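Local structure of serine protease inhibitor 2 (Anopheles gambiae, 3PZF) at residues Y223-A228 with L273-E278; E278-V283 with D363-F368. The protein inhibits the clip-domain serine proteases CLIPB9, CLIPB10 and CLIPB4, thereby preventing phenoloxidase activation and negatively regulating melanization in mosquito hemolymph. One frame throughout, in Å; residues are numbered along the deposited sequence. Where two conformers were deposited one is given.

Contact 1: Y223-A228 with L273-E278; sequences YYDNSA and LWYMEE
Tyr224 and Glu277 carry the backbone part of this contact as a hydrogen-bonded antiparallel pair. Tyr224 N donates to Glu277 O at 3.1 Å, and Glu277 N returns a bond to Tyr224 O at 3.2 Å. Two CA-H...O contacts continue this ladder, from Tyr223 CA to Glu277 O and from Met276 CA to Tyr224 O.

Among the side chains there is one CH-pi contact. Glu278 CG lies over one face of the Tyr223 ring, 3.8 Å from its centroid and offset toward the rim at CE2. The carboxylate beyond it is turned almost perpendicular to the ring, their planes 83° apart, while Met276 O meets the ring at its edge.

Met276 bends at chi3 (75°), which sets CE 4.1 Å from Tyr223 CB, an apolar contact, and 3.3 Å from the carbonyl oxygen Tyr223 O. Its CG meets Asp225 CB. At the far end Asp225 and Tyr275 run side by side, with Asp225 OD2 3.4 Å from Tyr275 CB and at the edge of its ring.

The chain passes from helix 266-274 through a short connection into strand 277-295. In the serpin fold the start of this strand (s2C) pairs, as here, with strand 211-227 where that strand runs on from beta-sheet C (s3C) toward the beta-sheet B hairpin with strand 232-238.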
loop_
_atom_site.group_PDB
_atom_site.type_symbol
_atom_site.label_atom_id
_atom_site.label_comp_id
_atom_site.label_asym_id
_atom_site.label_seq_id
_atom_site.Cartn_x
_atom_site.Cartn_y
_atom_site.Cartn_z
ATOM N N TYR A 223 -20.583 -8.559 2.739
ATOM C CA TYR A 223 -20.228 -9.218 1.486
ATOM C C TYR A 223 -19.190 -10.290 1.771
ATOM O O TYR A 223 -18.172 -10.047 2.448
ATOM C CB TYR A 223 -19.719 -8.220 0.456
ATOM C CG TYR A 223 -20.822 -7.400 -0.167
ATOM C CD1 TYR A 223 -21.379 -7.776 -1.381
ATOM C CD2 TYR A 223 -21.311 -6.258 0.456
ATOM C CE1 TYR A 223 -22.389 -7.038 -1.962
ATOM C CE2 TYR A 223 -22.325 -5.507 -0.120
ATOM C CZ TYR A 223 -22.867 -5.918 -1.321
ATOM O OH TYR A 223 -23.858 -5.179 -1.913
ATOM N N TYR A 224 -19.443 -11.467 1.212
ATOM C CA TYR A 224 -18.709 -12.665 1.572
ATOM C C TYR A 224 -18.831 -13.683 0.443
ATOM O O TYR A 224 -19.854 -13.741 -0.267
ATOM C CB TYR A 224 -19.311 -13.241 2.859
ATOM C CG TYR A 224 -18.871 -14.653 3.114
ATOM C CD1 TYR A 224 -17.656 -14.925 3.724
ATOM C CD2 TYR A 224 -19.662 -15.722 2.706
ATOM C CE1 TYR A 224 -17.245 -16.218 3.930
ATOM C CE2 TYR A 224 -19.261 -17.020 2.905
ATOM C CZ TYR A 224 -18.061 -17.264 3.528
ATOM O OH TYR A 224 -17.665 -18.564 3.708
ATOM N N ASP A 225 -17.799 -14.491 0.258
ATOM C CA ASP A 225 -17.953 -15.702 -0.548
ATOM C C ASP A 225 -16.863 -16.686 -0.165
ATOM O O ASP A 225 -15.797 -16.277 0.274
ATOM C CB ASP A 225 -17.885 -15.390 -2.070
ATOM C CG ASP A 225 -18.293 -16.600 -2.935
ATOM O OD1 ASP A 225 -19.244 -17.312 -2.562
ATOM O OD2 ASP A 225 -17.617 -16.870 -3.945
ATOM N N ASN A 226 -17.135 -17.975 -0.318
ATOM C CA ASN A 226 -16.078 -18.961 -0.250
ATOM C C ASN A 226 -15.698 -19.269 -1.671
ATOM O O ASN A 226 -16.456 -19.917 -2.415
ATOM C CB ASN A 226 -16.535 -20.224 0.482
ATOM C CG ASN A 226 -15.389 -21.189 0.786
ATOM O OD1 ASN A 226 -15.643 -22.323 1.218
ATOM N ND2 ASN A 226 -14.158 -20.772 0.580
ATOM N N SER A 227 -14.562 -18.730 -2.093
ATOM C CA SER A 227 -14.184 -18.815 -3.501
ATOM C C SER A 227 -13.621 -20.174 -3.862
ATOM O O SER A 227 -12.559 -20.558 -3.389
ATOM C CB SER A 227 -13.153 -17.745 -3.839
ATOM O OG SER A 227 -12.644 -17.966 -5.152
ATOM N N ALA A 228 -14.339 -20.904 -4.711
ATOM C CA ALA A 228 -13.851 -22.187 -5.192
ATOM C C ALA A 228 -12.608 -21.985 -6.061
ATOM O O ALA A 228 -11.655 -22.770 -6.011
ATOM C CB ALA A 228 -14.954 -22.900 -5.986
ATOM N N LEU A 273 -14.118 -11.309 -6.325
ATOM C CA LEU A 273 -14.855 -10.229 -5.663
ATOM C C LEU A 273 -16.274 -10.116 -6.252
ATOM O O LEU A 273 -17.240 -9.798 -5.544
ATOM C CB LEU A 273 -14.130 -8.897 -5.778
ATOM C CG LEU A 273 -12.685 -8.879 -5.227
ATOM C CD1 LEU A 273 -12.025 -7.491 -5.467
ATOM C CD2 LEU A 273 -12.611 -9.274 -3.785
ATOM N N TRP A 274 -16.393 -10.405 -7.540
ATOM C CA TRP A 274 -17.685 -10.338 -8.228
ATOM C C TRP A 274 -18.681 -11.297 -7.628
ATOM O O TRP A 274 -19.871 -11.000 -7.521
ATOM C CB TRP A 274 -17.478 -10.663 -9.719
ATOM C CG TRP A 274 -18.675 -10.426 -10.623
ATOM C CD1 TRP A 274 -19.496 -11.370 -11.211
ATOM C CD2 TRP A 274 -19.138 -9.157 -11.073
ATOM N NE1 TRP A 274 -20.457 -10.738 -11.987
ATOM C CE2 TRP A 274 -20.240 -9.384 -11.929
ATOM C CE3 TRP A 274 -18.711 -7.842 -10.847
ATOM C CZ2 TRP A 274 -20.944 -8.340 -12.527
ATOM C CZ3 TRP A 274 -19.403 -6.810 -11.443
ATOM C CH2 TRP A 274 -20.504 -7.064 -12.283
ATOM N N TYR A 275 -18.193 -12.466 -7.226
ATOM C CA TYR A 275 -19.030 -13.501 -6.624
ATOM C C TYR A 275 -19.492 -13.210 -5.187
ATOM O O TYR A 275 -20.328 -13.926 -4.640
ATOM C CB TYR A 275 -18.249 -14.805 -6.597
ATOM C CG TYR A 275 -18.274 -15.584 -7.886
ATOM C CD1 TYR A 275 -18.547 -14.960 -9.110
ATOM C CD2 TYR A 275 -18.046 -16.942 -7.890
ATOM C CE1 TYR A 275 -18.563 -15.671 -10.285
ATOM C CE2 TYR A 275 -18.080 -17.668 -9.063
ATOM C CZ TYR A 275 -18.344 -17.020 -10.259
ATOM O OH TYR A 275 -18.362 -17.746 -11.416
ATOM N N MET A 276 -18.945 -12.191 -4.545
ATOM C CA MET A 276 -19.342 -11.921 -3.170
ATOM C C MET A 276 -20.738 -11.338 -3.119
ATOM O O MET A 276 -21.073 -10.497 -3.916
ATOM C CB MET A 276 -18.345 -10.946 -2.508
ATOM C CG MET A 276 -16.953 -11.527 -2.436
ATOM S SD MET A 276 -15.722 -10.292 -1.891
ATOM C CE MET A 276 -16.135 -10.222 -0.119
ATOM N N GLU A 277 -21.545 -11.766 -2.160
ATOM C CA GLU A 277 -22.816 -11.109 -1.927
ATOM C C GLU A 277 -23.064 -10.998 -0.430
ATOM O O GLU A 277 -22.407 -11.656 0.370
ATOM C CB GLU A 277 -23.961 -11.881 -2.615
ATOM C CG GLU A 277 -24.065 -13.331 -2.198
ATOM C CD GLU A 277 -25.122 -14.093 -3.007
ATOM O OE1 GLU A 277 -25.850 -13.447 -3.800
ATOM O OE2 GLU A 277 -25.216 -15.333 -2.853
ATOM N N GLU A 278 -23.994 -10.135 -0.046
ATOM C CA GLU A 278 -24.296 -9.955 1.374
ATOM C C GLU A 278 -24.832 -11.230 1.999
ATOM O O GLU A 278 -25.853 -11.796 1.560
ATOM C CB GLU A 278 -25.322 -8.843 1.582
ATOM C CG GLU A 278 -24.778 -7.446 1.458
ATOM C CD GLU A 278 -25.637 -6.438 2.196
ATOM O OE1 GLU A 278 -26.492 -6.866 3.011
ATOM O OE2 GLU A 278 -25.460 -5.223 1.962
#

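Contact 2: E278-V283 with D363-F368; sequences ENEVNV and DGVQIF
In Val365, CG1 stands anti to the backbone N (chi1 -174°), and this methyl reaches Asn282 N at 3.4 Å and also touches Asn282 CB. Ile367 approaches the same CB: in the conformer given, Ile367 CD1 lies 3.5 Å from Asn282 CB. The amide of Asn282 turns to another strand, where ND2 is hydrogen-bonded to Asn219 OD1.

Val281, Val283, Gln366 and Phe368 share the other face. Val281 CG1 packs 3.9 Å from Phe368 CB, the two side chains crossing at a slant. The Phe368 ring then leads away from segment 278-283, to where it touches Leu235, Phe248 and Leu250 of strands 232-238 and 244-251; Val283 touches its CD2 more loosely through CG1, and also reaches Leu235.

Between the two faces runs a parallel ladder, pairing Val281 with Gln366, Asn282 with Ile367 and Val283 with Phe368. Gln366 N gives an almost straight bond to Glu280 O, 178° at the hydrogen. Asn282 N then donates to Gln366 O at 2.8 Å, and Phe368 N to Asn282 O at 2.8 Å. Asn282 therefore uses both its N and its O toward the same neighbour, the alternation expected of parallel strands. Val281 CA adds a CA-H...O contact to Gln366 O, 3.3 Å long.

Residues 363-368 follow the unmodelled residues 355-362, which contain the inferred reactive bond Lys359-Phe360. Their parallel pairing with strand 277-295 is the serpin arrangement in which the chain leaving the reactive centre loop returns as s1C, pairing with s2C in beta-sheet C.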
loop_
_atom_site.group_PDB
_atom_site.type_symbol
_atom_site.label_atom_id
_atom_site.label_comp_id
_atom_site.label_asym_id
_atom_site.label_seq_id
_atom_site.Cartn_x
_atom_site.Cartn_y
_atom_site.Cartn_z
ATOM N N GLU A 278 -23.994 -10.135 -0.046
ATOM C CA GLU A 278 -24.296 -9.955 1.374
ATOM C C GLU A 278 -24.832 -11.230 1.999
ATOM O O GLU A 278 -25.853 -11.796 1.560
ATOM C CB GLU A 278 -25.322 -8.843 1.582
ATOM C CG GLU A 278 -24.778 -7.446 1.458
ATOM C CD GLU A 278 -25.637 -6.438 2.196
ATOM O OE1 GLU A 278 -26.492 -6.866 3.011
ATOM O OE2 GLU A 278 -25.460 -5.223 1.962
ATOM N N ASN A 279 -24.160 -11.655 3.063
ATOM C CA ASN A 279 -24.528 -12.868 3.799
ATOM C C ASN A 279 -24.508 -12.572 5.309
ATOM O O ASN A 279 -23.829 -11.638 5.756
ATOM C CB ASN A 279 -23.484 -13.965 3.554
ATOM C CG ASN A 279 -23.656 -14.682 2.230
ATOM O OD1 ASN A 279 -23.034 -14.327 1.207
ATOM N ND2 ASN A 279 -24.452 -15.740 2.253
ATOM N N GLU A 280 -25.214 -13.372 6.105
ATOM C CA GLU A 280 -24.985 -13.349 7.546
ATOM C C GLU A 280 -23.664 -14.064 7.782
ATOM O O GLU A 280 -23.495 -15.184 7.311
ATOM C CB GLU A 280 -26.113 -14.082 8.267
ATOM C CG GLU A 280 -27.222 -13.170 8.730
ATOM C CD GLU A 280 -26.796 -12.332 9.923
ATOM O OE1 GLU A 280 -26.023 -12.846 10.767
ATOM O OE2 GLU A 280 -27.225 -11.161 10.015
ATOM N N VAL A 281 -22.717 -13.435 8.486
ATOM C CA VAL A 281 -21.417 -14.061 8.684
ATOM C C VAL A 281 -20.984 -13.863 10.118
ATOM O O VAL A 281 -21.142 -12.777 10.662
ATOM C CB VAL A 281 -20.323 -13.436 7.803
ATOM C CG1 VAL A 281 -19.004 -14.262 7.875
ATOM C CG2 VAL A 281 -20.813 -13.294 6.358
ATOM N N ASN A 282 -20.454 -14.915 10.720
ATOM C CA ASN A 282 -19.775 -14.772 12.011
ATOM C C ASN A 282 -18.289 -14.626 11.743
ATOM O O ASN A 282 -17.665 -15.539 11.189
ATOM C CB ASN A 282 -20.015 -15.963 12.934
ATOM C CG ASN A 282 -19.409 -15.722 14.318
ATOM O OD1 ASN A 282 -18.213 -15.891 14.512
ATOM N ND2 ASN A 282 -20.238 -15.291 15.261
ATOM N N VAL A 283 -17.743 -13.462 12.099
ATOM C CA VAL A 283 -16.395 -13.069 11.738
ATOM C C VAL A 283 -15.526 -13.084 12.973
ATOM O O VAL A 283 -15.861 -12.436 13.969
ATOM C CB VAL A 283 -16.361 -11.607 11.202
ATOM C CG1 VAL A 283 -14.919 -11.136 10.961
ATOM C CG2 VAL A 283 -17.199 -11.489 9.918
ATOM N N ASP A 363 -31.204 -21.002 10.612
ATOM C CA ASP A 363 -30.325 -19.837 10.727
ATOM C C ASP A 363 -29.036 -20.025 9.922
ATOM O O ASP A 363 -28.165 -20.781 10.325
ATOM C CB ASP A 363 -29.971 -19.599 12.192
ATOM C CG ASP A 363 -29.159 -18.345 12.388
ATOM O OD1 ASP A 363 -29.430 -17.353 11.673
ATOM O OD2 ASP A 363 -28.248 -18.361 13.241
ATOM N N GLY A 364 -28.893 -19.319 8.807
ATOM C CA GLY A 364 -27.865 -19.671 7.844
ATOM C C GLY A 364 -26.536 -18.940 7.943
ATOM O O GLY A 364 -25.955 -18.596 6.928
ATOM N N VAL A 365 -26.013 -18.745 9.147
ATOM C CA VAL A 365 -24.764 -17.978 9.286
ATOM C C VAL A 365 -23.517 -18.688 8.723
ATOM O O VAL A 365 -23.257 -19.839 9.039
ATOM C CB VAL A 365 -24.507 -17.645 10.767
ATOM C CG1 VAL A 365 -23.306 -16.733 10.901
ATOM C CG2 VAL A 365 -25.740 -16.982 11.379
ATOM N N GLN A 366 -22.706 -17.961 7.955
ATOM C CA GLN A 366 -21.469 -18.500 7.405
ATOM C C GLN A 366 -20.388 -18.161 8.436
ATOM O O GLN A 366 -20.516 -17.170 9.129
ATOM C CB GLN A 366 -21.113 -17.818 6.079
ATOM C CG GLN A 366 -22.241 -17.910 5.031
ATOM C CD GLN A 366 -22.681 -19.350 4.841
ATOM O OE1 GLN A 366 -23.799 -19.749 5.223
ATOM N NE2 GLN A 366 -21.783 -20.158 4.297
ATOM N N ILE A 367 -19.339 -18.960 8.534
ATOM C CA ILE A 367 -18.309 -18.737 9.560
ATOM C C ILE A 367 -16.998 -18.392 8.903
ATOM O O ILE A 367 -16.504 -19.163 8.099
ATOM C CB ILE A 367 -18.066 -20.001 10.416
ATOM C CG1 ILE A 367 -19.354 -20.422 11.121
ATOM C CG2 ILE A 367 -16.922 -19.761 11.424
ATOM C CD1 ILE A 367 -19.898 -19.379 12.037
ATOM N N PHE A 368 -16.422 -17.239 9.272
ATOM C CA PHE A 368 -15.140 -16.792 8.745
ATOM C C PHE A 368 -14.236 -16.666 9.974
ATOM O O PHE A 368 -14.408 -15.755 10.765
ATOM C CB PHE A 368 -15.295 -15.417 8.098
ATOM C CG PHE A 368 -14.036 -14.872 7.459
ATOM C CD1 PHE A 368 -13.799 -15.067 6.109
ATOM C CD2 PHE A 368 -13.104 -14.122 8.195
ATOM C CE1 PHE A 368 -12.654 -14.529 5.491
ATOM C CE2 PHE A 368 -11.973 -13.589 7.564
ATOM C CZ PHE A 368 -11.753 -13.823 6.225
#

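In the fold
Contacts 1 and 2 follow one another along strand 277-295, sharing Glu278, with centres 12 Å apart. At these residues strand 277-295 lies between two neighbours, antiparallel to strand 211-227 and parallel to strand 366-369. Tyr224 joins the two contacts: its CB lies 3.8 Å from Val281 CG2, its CE2 is 3.8 Å from Gln366 CB, and its CE1 is 4.2 Å from Phe368 CD1. Gln233 on strand 232-238 also serves both, its NE2 hydrogen-bonded to Tyr224 OH and to Ile367 O. Of the two, contact 2 is nearer in sequence to the inferred reactive bond Lys359-Phe360, beyond which the chain resumes at its 363-368 segment; the hinge, Leu344 to Ala348, lies at the other end of that loop.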